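Local coordinates for protein acyl-CoA dehydrogenase (Bacillus subtilis, PDB 5LNX) that uses FAD to oxidise saturated acyl-CoA thioesters to their 2,3-dehydroacyl-CoA products, passing the electrons to an acceptor, at residues A70-S75 / I251-L256. Residues are numbered along the deposited sequence; the frame is centred on the assembly and turned at random.
Sequences AIHEIS and IAEAAL
Glu253 OE1 is gripped by two groups from the neighbouring helix: the His72 ring donates to it through NE2, 2.7 Å from NE2 to OE1, and Arg76, one turn further on, forms a salt bridge to it through NE. The histidine bond is nearly straight, with 160° at the hydrogen. OE1 lies close to the ring plane, at the imidazole edge, yet the donor comes to the carboxylate from well above its plane, the two flat groups being turned 56° apart. His72 reaches across because CG stands anti to the backbone N (chi1 170°), while Glu253 stretches out beyond CG to meet it nearly at a right angle. At the far corner of the ring, ND1 is hydrogen-bonded to Tyr298 OH on helix 277-305, so both ring nitrogens are engaged, which probably fixes the rotation of the ring. Beside this polar link the backbones draw close, Ser75 O lying 3.8 Å from Ile251 N. Ser75 OG itself turns back to its own helix, 2.6 Å from Ile71 O. With an alanine in place of Glu253, His72 NE2 and the Arg76 guanidinium would probably lose the acceptor they share in this buried interface. Helix 64-77 of the N-terminal domain is thus tied to helix 229-265 of the C-terminal domain by a buried His-carboxylate hydrogen bond, and Arg76 probably helps to balance the negative charge of Glu253.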
loop_
_atom_site.group_PDB
_atom_site.type_symbol
_atom_site.label_atom_id
_atom_site.label_comp_id
_atom_site.label_asym_id
_atom_site.label_seq_id
_atom_site.Cartn_x
_atom_site.Cartn_y
_atom_site.Cartn_z
ATOM N N ALA D 70 -23.317 8.104 18.398
ATOM C CA ALA D 70 -22.857 8.054 19.781
ATOM C C ALA D 70 -21.551 7.273 19.855
ATOM O O ALA D 70 -20.518 7.802 20.285
ATOM C CB ALA D 70 -23.918 7.436 20.687
ATOM N N ILE D 71 -21.595 6.035 19.372
ATOM C CA ILE D 71 -20.426 5.112 19.349
ATOM C C ILE D 71 -19.199 5.711 18.659
ATOM O O ILE D 71 -18.066 5.544 19.110
ATOM C CB ILE D 71 -20.782 3.803 18.644
ATOM C CG1 ILE D 71 -21.860 3.069 19.456
ATOM C CG2 ILE D 71 -19.557 2.913 18.484
ATOM C CD1 ILE D 71 -22.228 1.704 18.918
ATOM N N HIS D 72 -19.446 6.444 17.589
ATOM C CA HIS D 72 -18.400 7.214 16.904
ATOM C C HIS D 72 -17.714 8.216 17.837
ATOM O O HIS D 72 -16.483 8.215 18.002
ATOM C CB HIS D 72 -19.002 7.969 15.703
ATOM C CG HIS D 72 -18.070 8.961 15.069
ATOM N ND1 HIS D 72 -18.512 9.953 14.221
ATOM C CD2 HIS D 72 -16.723 9.097 15.139
ATOM C CE1 HIS D 72 -17.479 10.659 13.800
ATOM N NE2 HIS D 72 -16.383 10.163 14.346
ATOM N N GLU D 73 -18.536 9.071 18.427
ATOM C CA GLU D 73 -18.083 10.099 19.365
ATOM C C GLU D 73 -17.336 9.539 20.576
ATOM O O GLU D 73 -16.286 10.046 20.958
ATOM C CB GLU D 73 -19.276 10.929 19.832
ATOM C CG GLU D 73 -19.719 11.920 18.777
ATOM C CD GLU D 73 -18.642 12.949 18.447
ATOM O OE1 GLU D 73 -17.655 13.163 19.219
ATOM O OE2 GLU D 73 -18.783 13.513 17.354
ATOM N N ILE D 74 -17.893 8.491 21.174
ATOM C CA ILE D 74 -17.302 7.872 22.372
ATOM C C ILE D 74 -15.948 7.259 22.056
ATOM O O ILE D 74 -15.045 7.242 22.901
ATOM C CB ILE D 74 -18.221 6.786 22.973
ATOM C CG1 ILE D 74 -19.403 7.452 23.695
ATOM C CG2 ILE D 74 -17.452 5.924 23.950
ATOM C CD1 ILE D 74 -20.401 6.488 24.306
ATOM N N SER D 75 -15.815 6.775 20.834
ATOM C CA SER D 75 -14.614 6.077 20.406
ATOM C C SER D 75 -13.448 7.026 20.090
ATOM O O SER D 75 -12.283 6.618 20.134
ATOM C CB SER D 75 -14.927 5.139 19.233
ATOM O OG SER D 75 -15.922 4.192 19.622
ATOM N N ILE D 251 -11.387 6.081 16.501
ATOM C CA ILE D 251 -9.947 5.828 16.700
ATOM C C ILE D 251 -9.124 6.691 15.731
ATOM O O ILE D 251 -8.153 7.309 16.119
ATOM C CB ILE D 251 -9.580 4.357 16.486
ATOM C CG1 ILE D 251 -10.040 3.519 17.668
ATOM C CG2 ILE D 251 -8.075 4.201 16.339
ATOM C CD1 ILE D 251 -10.063 2.024 17.393
ATOM N N ALA D 252 -9.520 6.679 14.459
ATOM C CA ALA D 252 -8.714 7.271 13.388
ATOM C C ALA D 252 -8.702 8.803 13.493
ATOM O O ALA D 252 -7.708 9.456 13.175
ATOM C CB ALA D 252 -9.249 6.860 12.039
ATOM N N GLU D 253 -9.842 9.354 13.921
ATOM C CA GLU D 253 -9.989 10.777 14.072
ATOM C C GLU D 253 -9.162 11.305 15.242
ATOM O O GLU D 253 -8.525 12.361 15.161
ATOM C CB GLU D 253 -11.458 11.108 14.221
ATOM C CG GLU D 253 -12.195 10.960 12.900
ATOM C CD GLU D 253 -13.594 11.504 12.958
ATOM O OE1 GLU D 253 -14.122 11.642 14.097
ATOM O OE2 GLU D 253 -14.200 11.737 11.892
ATOM N N ALA D 254 -9.145 10.537 16.317
ATOM C CA ALA D 254 -8.278 10.816 17.472
ATOM C C ALA D 254 -6.820 10.820 17.040
ATOM O O ALA D 254 -6.050 11.715 17.405
ATOM C CB ALA D 254 -8.499 9.777 18.566
ATOM N N ALA D 255 -6.426 9.808 16.292
ATOM C CA ALA D 255 -5.044 9.776 15.766
ATOM C C ALA D 255 -4.722 11.065 15.002
ATOM O O ALA D 255 -3.660 11.646 15.166
ATOM C CB ALA D 255 -4.837 8.577 14.853
ATOM N N LEU D 256 -5.652 11.471 14.137
ATOM C CA LEU D 256 -5.459 12.616 13.273
ATOM C C LEU D 256 -5.333 13.930 14.069
ATOM O O LEU D 256 -4.343 14.653 13.958
ATOM C CB LEU D 256 -6.622 12.712 12.296
ATOM C CG LEU D 256 -6.663 13.986 11.454
ATOM C CD1 LEU D 256 -5.487 14.014 10.479
ATOM C CD2 LEU D 256 -7.993 14.080 10.721
#